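Local coordinates for thioredoxin family protein (Pseudomonas aeruginosa, PDB 1Z6N), which is of unknown function but belongs to the thioredoxin family, which suggests a role in thiol-disulfide chemistry, and can bind a magnesium ion, at residues 68-72 and 127-131; 32-36 and 146-152. All coordinates share one frame; numbering follows the deposited sequence.

Interaction 1. Residues 68-72 and 127-131; sequences DCQIN and FVERP
Asp-68 and Glu-129 bring the two backbones nearest, 6.2 Å from CA to CA. Residues 68-72 lie in the first turns of helix 67-82. Residues 127-131 run from the end of strand 123-128 through a tight turn at Glu-129 to Pro-131, the N-cap of helix 132-137. Glu-129 has positive phi, and Arg-130 N bonds back to Val-128 O, which makes a classic gamma turn. Arg-130 grips Asp-68 side-on with two nitrogens in a salt bridge. Its NE meets Asp-68 OD1 at 2.9 Å, nearly straight (167°), in the guanidinium plane but from above the carboxylate plane. The second bond, NH2 to Asp-68 OD2, is longer at 3.3 Å and more bent, with the two planes 56° apart. Cys-69, next in the helix, would be the second cysteine of a thioredoxin-type CxxC pair with Cys-66. It packs on Ile-111 and Pro-112, in the loop before strand 113-117, where thioredoxins carry their cis-proline. A water lies 2.8 Å from Asp-68 OD2 and 2.7 Å from Glu-129 OE2, between carboxylates that probably disfavour each other if both are charged. With CG anti to the carbonyl carbon (chi1 -61°), the Asn-72 amide reaches Phe-127, its CG 3.7 Å from Phe-127 CZ; the two cross at about a right angle. Asn-72 OD1 comes 3.4 Å from Pro-131 CD. Tyr-145 OH, on helix 139-146, hydrogen-bonds to Asp-68 OD1 and Asn-72 ND2.

Interaction 2. Residues 32-36 and 146-152; sequences FRQKL and KAGDYLE
Lys-35 reaches from helix 23-39 to the turn that joins helix 139-146 to helix 151-164. Its CB points to that turn, and CG is anti to the backbone N (chi1 174°). The chain stays extended beyond CG. CD comes 3.8 Å from Ala-147 O. CE lies 3.5 Å from Gly-148 O. NZ then makes two hydrogen bonds. One is to Asp-149 OD1 at 2.7 Å, met nearly along its C-O axis, and is a salt bridge. The other is to Ala-147 O at 2.9 Å, with the nitrogen above the carbonyl plane. Gly-148, with positive phi, closes the end of helix 139-146 in a Schellman motif, and a type I turn from Gly-148 to Leu-151 leads into the next helix. The ammonium therefore sits at a helix C-terminus, where the helix dipole would probably help hold it. Phe-32, one turn before Leu-36, sets its ring edge against the same helix end, with CZ 3.5 Å from Lys-146 O. Its CB lies 4.3 Å from Leu-151 CD1, a loose apolar contact. Leu-36 CD1 packs 3.6 Å from Leu-151 CB, away from the Lys-35 salt bridge. Helix 67-82 packs against this apolar side: Phe-32 packs on Ile-71, Leu-36 on Phe-78 and Leu-151 on Ala-75, so the contact joins helix 23-39 to the 139-146/151-164 corner over a third helix.

Overall arrangement
Interactions 1 and 2 touch, with centres about 11 Å apart. Interaction 1 ties the start of helix 67-82 to the end of an outer strand of the sheet. Interaction 2 lies further out, its centre about 13 Å from the chain centre against about 6 Å, and joins helix 23-39 to the turn between helices 139-146 and 151-164. Ile-71 stands between them: its CG1 is 3.4 Å from Phe-32 CZ, and its CD1 is 3.9 Å from Lys-146 CA. A second link is Pro-131 CG, 3.9 Å from Tyr-150 O. Interaction 1 includes Cys-69 of the probable CxxC motif, whereas interaction 2 packs on that helix through Phe-32, Leu-36 and Leu-151. Both lie away from Asp-13, which binds magnesium.

Interaction 1. Residues 68-72 and 127-131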
loop_
_atom_site.group_PDB
_atom_site.type_symbol
_atom_site.label_atom_id
_atom_site.label_comp_id
_atom_site.label_asym_id
_atom_site.label_seq_id
_atom_site.Cartn_x
_atom_site.Cartn_y
_atom_site.Cartn_z
ATOM N N ASP A 68 -4.776 -5.250 -8.088
ATOM C CA ASP A 68 -4.967 -4.320 -6.977
ATOM C C ASP A 68 -3.629 -4.024 -6.290
ATOM O O ASP A 68 -3.411 -2.914 -5.817
ATOM C CB ASP A 68 -5.973 -4.864 -5.965
ATOM C CG ASP A 68 -7.323 -5.087 -6.579
ATOM O OD1 ASP A 68 -7.920 -4.086 -7.020
ATOM O OD2 ASP A 68 -7.772 -6.251 -6.653
ATOM N N CYS A 69 -2.743 -5.018 -6.221
ATOM C CA CYS A 69 -1.385 -4.783 -5.708
ATOM C C CYS A 69 -0.565 -3.926 -6.663
ATOM O O CYS A 69 0.133 -3.007 -6.229
ATOM C CB CYS A 69 -0.654 -6.099 -5.460
ATOM S SG CYS A 69 -1.383 -7.043 -4.096
ATOM N N GLN A 70 -0.631 -4.222 -7.958
ATOM C CA GLN A 70 0.122 -3.419 -8.930
ATOM C C GLN A 70 -0.230 -1.933 -8.821
ATOM O O GLN A 70 0.649 -1.066 -8.806
ATOM C CB GLN A 70 -0.122 -3.912 -10.358
ATOM C CG GLN A 70 0.329 -5.345 -10.592
ATOM C CD GLN A 70 -0.324 -5.958 -11.805
ATOM O OE1 GLN A 70 -1.072 -5.284 -12.538
ATOM N NE2 GLN A 70 -0.055 -7.241 -12.034
ATOM N N ILE A 71 -1.529 -1.659 -8.740
ATOM C CA ILE A 71 -2.054 -0.290 -8.666
ATOM C C ILE A 71 -1.672 0.368 -7.355
ATOM O O ILE A 71 -0.988 1.381 -7.334
ATOM C CB ILE A 71 -3.577 -0.288 -8.831
ATOM C CG1 ILE A 71 -3.945 -0.745 -10.253
ATOM C CG2 ILE A 71 -4.159 1.106 -8.552
ATOM C CD1 ILE A 71 -5.399 -1.196 -10.423
ATOM N N ASN A 72 -2.139 -0.191 -6.235
ATOM C CA ASN A 72 -2.014 0.562 -5.002
ATOM C C ASN A 72 -0.613 0.568 -4.440
ATOM O O ASN A 72 -0.219 1.523 -3.779
ATOM C CB ASN A 72 -3.030 0.079 -3.979
ATOM C CG ASN A 72 -4.442 0.258 -4.466
ATOM O OD1 ASN A 72 -4.892 1.382 -4.693
ATOM N ND2 ASN A 72 -5.139 -0.859 -4.673
ATOM N N PHE A 127 -5.291 -0.463 5.322
ATOM C CA PHE A 127 -5.823 -0.243 3.970
ATOM C C PHE A 127 -6.058 -1.643 3.396
ATOM O O PHE A 127 -5.177 -2.502 3.489
ATOM C CB PHE A 127 -4.814 0.554 3.143
ATOM C CG PHE A 127 -5.166 0.697 1.678
ATOM C CD1 PHE A 127 -5.689 1.897 1.178
ATOM C CD2 PHE A 127 -4.947 -0.357 0.790
ATOM C CE1 PHE A 127 -5.985 2.029 -0.185
ATOM C CE2 PHE A 127 -5.227 -0.229 -0.571
ATOM C CZ PHE A 127 -5.756 0.963 -1.061
ATOM N N VAL A 128 -7.235 -1.896 2.830
ATOM C CA VAL A 128 -7.565 -3.254 2.401
ATOM C C VAL A 128 -8.073 -3.262 0.963
ATOM O O VAL A 128 -9.183 -2.765 0.684
ATOM C CB VAL A 128 -8.627 -3.940 3.316
ATOM C CG1 VAL A 128 -8.801 -5.399 2.897
ATOM C CG2 VAL A 128 -8.254 -3.834 4.800
ATOM N N GLU A 129 -7.239 -3.814 0.076
ATOM C CA GLU A 129 -7.567 -4.064 -1.329
ATOM C C GLU A 129 -7.652 -2.835 -2.246
ATOM O O GLU A 129 -6.919 -2.760 -3.239
ATOM C CB GLU A 129 -8.822 -4.940 -1.470
ATOM C CG GLU A 129 -8.917 -5.646 -2.821
ATOM C CD GLU A 129 -10.024 -6.690 -2.889
ATOM O OE1 GLU A 129 -11.125 -6.427 -2.376
ATOM O OE2 GLU A 129 -9.790 -7.773 -3.460
ATOM N N ARG A 130 -8.551 -1.899 -1.925
ATOM C CA ARG A 130 -8.810 -0.749 -2.779
ATOM C C ARG A 130 -9.073 0.482 -1.922
ATOM O O ARG A 130 -9.512 0.334 -0.781
ATOM C CB ARG A 130 -10.026 -1.020 -3.671
ATOM C CG ARG A 130 -9.742 -2.103 -4.664
ATOM C CD ARG A 130 -10.970 -2.499 -5.453
ATOM N NE ARG A 130 -10.641 -3.712 -6.189
ATOM C CZ ARG A 130 -11.442 -4.758 -6.362
ATOM N NH1 ARG A 130 -12.681 -4.761 -5.870
ATOM N NH2 ARG A 130 -10.991 -5.812 -7.033
ATOM N N PRO A 131 -8.798 1.692 -2.463
ATOM C CA PRO A 131 -9.103 2.908 -1.698
ATOM C C PRO A 131 -10.586 3.054 -1.386
ATOM O O PRO A 131 -11.438 2.548 -2.120
ATOM C CB PRO A 131 -8.611 4.055 -2.597
ATOM C CG PRO A 131 -7.673 3.406 -3.588
ATOM C CD PRO A 131 -8.151 1.992 -3.759
HETATM O O HOH W 1 -7.605 -8.434 -4.871
#

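Interaction 2. Residues 32-36 and 146-152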
loop_
_atom_site.group_PDB
_atom_site.type_symbol
_atom_site.label_atom_id
_atom_site.label_comp_id
_atom_site.label_asym_id
_atom_site.label_seq_id
_atom_site.Cartn_x
_atom_site.Cartn_y
_atom_site.Cartn_z
ATOM N N PHE A 32 1.644 2.412 -14.115
ATOM C CA PHE A 32 0.890 3.097 -13.061
ATOM C C PHE A 32 1.789 4.131 -12.394
ATOM O O PHE A 32 1.361 5.250 -12.098
ATOM C CB PHE A 32 0.316 2.123 -12.009
ATOM C CG PHE A 32 -0.796 1.250 -12.524
ATOM C CD1 PHE A 32 -1.947 1.818 -13.101
ATOM C CD2 PHE A 32 -0.707 -0.135 -12.427
ATOM C CE1 PHE A 32 -2.971 0.989 -13.590
ATOM C CE2 PHE A 32 -1.722 -0.966 -12.905
ATOM C CZ PHE A 32 -2.862 -0.399 -13.487
ATOM N N ARG A 33 3.045 3.756 -12.165
ATOM C CA ARG A 33 4.032 4.648 -11.579
ATOM C C ARG A 33 4.244 5.874 -12.466
ATOM O O ARG A 33 4.198 7.011 -11.991
ATOM C CB ARG A 33 5.343 3.901 -11.337
ATOM C CG ARG A 33 6.436 4.717 -10.682
ATOM C CD ARG A 33 7.808 4.016 -10.760
ATOM N NE ARG A 33 7.852 2.657 -10.202
ATOM C CZ ARG A 33 8.520 1.649 -10.770
ATOM N NH1 ARG A 33 9.170 1.837 -11.915
ATOM N NH2 ARG A 33 8.523 0.444 -10.213
ATOM N N GLN A 34 4.437 5.646 -13.761
ATOM C CA GLN A 34 4.621 6.753 -14.701
ATOM C C GLN A 34 3.399 7.678 -14.753
ATOM O O GLN A 34 3.555 8.891 -14.918
ATOM C CB GLN A 34 4.979 6.229 -16.099
ATOM C CG GLN A 34 5.378 7.297 -17.096
ATOM C CD GLN A 34 5.757 6.690 -18.419
ATOM O OE1 GLN A 34 5.524 7.280 -19.478
ATOM N NE2 GLN A 34 6.334 5.485 -18.371
ATOM N N LYS A 35 2.199 7.108 -14.635
ATOM C CA LYS A 35 0.962 7.906 -14.639
ATOM C C LYS A 35 0.933 8.876 -13.470
ATOM O O LYS A 35 0.665 10.075 -13.633
ATOM C CB LYS A 35 -0.297 7.030 -14.642
ATOM C CG LYS A 35 -1.608 7.837 -14.507
ATOM C CD LYS A 35 -2.818 6.957 -14.752
ATOM C CE LYS A 35 -4.116 7.752 -14.682
ATOM N NZ LYS A 35 -5.174 7.013 -15.423
ATOM N N LEU A 36 1.210 8.342 -12.285
ATOM C CA LEU A 36 1.271 9.148 -11.080
ATOM C C LEU A 36 2.389 10.181 -11.193
ATOM O O LEU A 36 2.188 11.351 -10.861
ATOM C CB LEU A 36 1.472 8.231 -9.869
ATOM C CG LEU A 36 0.977 8.676 -8.501
ATOM C CD1 LEU A 36 -0.408 9.307 -8.554
ATOM C CD2 LEU A 36 0.997 7.452 -7.599
ATOM N N LYS A 146 -9.144 0.640 -12.246
ATOM C CA LYS A 146 -8.249 -0.328 -12.921
ATOM C C LYS A 146 -7.373 0.383 -13.951
ATOM O O LYS A 146 -6.298 -0.106 -14.326
ATOM C CB LYS A 146 -9.041 -1.453 -13.594
ATOM C CG LYS A 146 -9.629 -2.499 -12.655
ATOM C CD LYS A 146 -10.541 -3.467 -13.418
ATOM C CE LYS A 146 -11.336 -4.374 -12.485
ATOM N NZ LYS A 146 -12.387 -5.103 -13.260
ATOM N N ALA A 147 -7.842 1.543 -14.399
ATOM C CA ALA A 147 -7.086 2.426 -15.273
ATOM C C ALA A 147 -6.137 3.385 -14.538
ATOM O O ALA A 147 -5.442 4.176 -15.175
ATOM C CB ALA A 147 -8.035 3.202 -16.187
ATOM N N GLY A 148 -6.121 3.349 -13.204
ATOM C CA GLY A 148 -5.226 4.225 -12.445
ATOM C C GLY A 148 -5.741 5.596 -12.013
ATOM O O GLY A 148 -4.971 6.443 -11.548
ATOM N N ASP A 149 -7.043 5.823 -12.112
ATOM C CA ASP A 149 -7.559 7.151 -11.793
ATOM C C ASP A 149 -7.654 7.454 -10.286
ATOM O O ASP A 149 -7.957 8.584 -9.902
ATOM C CB ASP A 149 -8.894 7.405 -12.507
ATOM C CG ASP A 149 -8.754 7.439 -14.029
ATOM O OD1 ASP A 149 -7.624 7.582 -14.540
ATOM O OD2 ASP A 149 -9.790 7.330 -14.716
ATOM N N TYR A 150 -7.373 6.455 -9.446
ATOM C CA TYR A 150 -7.457 6.618 -7.989
ATOM C C TYR A 150 -6.131 6.313 -7.279
ATOM O O TYR A 150 -6.126 5.960 -6.095
ATOM C CB TYR A 150 -8.558 5.726 -7.412
ATOM C CG TYR A 150 -9.966 6.116 -7.782
ATOM C CD1 TYR A 150 -10.550 5.661 -8.959
ATOM C CD2 TYR A 150 -10.732 6.909 -6.926
ATOM C CE1 TYR A 150 -11.846 5.987 -9.294
ATOM C CE2 TYR A 150 -12.045 7.254 -7.251
ATOM C CZ TYR A 150 -12.593 6.796 -8.441
ATOM O OH TYR A 150 -13.886 7.134 -8.762
ATOM N N LEU A 151 -5.009 6.466 -7.987
ATOM C CA LEU A 151 -3.700 6.255 -7.363
ATOM C C LEU A 151 -3.450 7.189 -6.192
ATOM O O LEU A 151 -2.983 6.751 -5.140
ATOM C CB LEU A 151 -2.560 6.395 -8.374
ATOM C CG LEU A 151 -2.307 5.228 -9.318
ATOM C CD1 LEU A 151 -1.554 4.103 -8.682
ATOM C CD2 LEU A 151 -3.568 4.706 -9.904
ATOM N N GLU A 152 -3.766 8.472 -6.359
ATOM C CA GLU A 152 -3.553 9.430 -5.283
ATOM C C GLU A 152 -4.364 9.049 -4.027
ATOM O O GLU A 152 -3.928 9.300 -2.898
ATOM C CB GLU A 152 -3.931 10.836 -5.732
ATOM C CG GLU A 152 -5.411 11.008 -5.987
ATOM C CD GLU A 152 -5.743 12.325 -6.651
ATOM O OE1 GLU A 152 -5.053 12.697 -7.629
ATOM O OE2 GLU A 152 -6.705 12.978 -6.198
#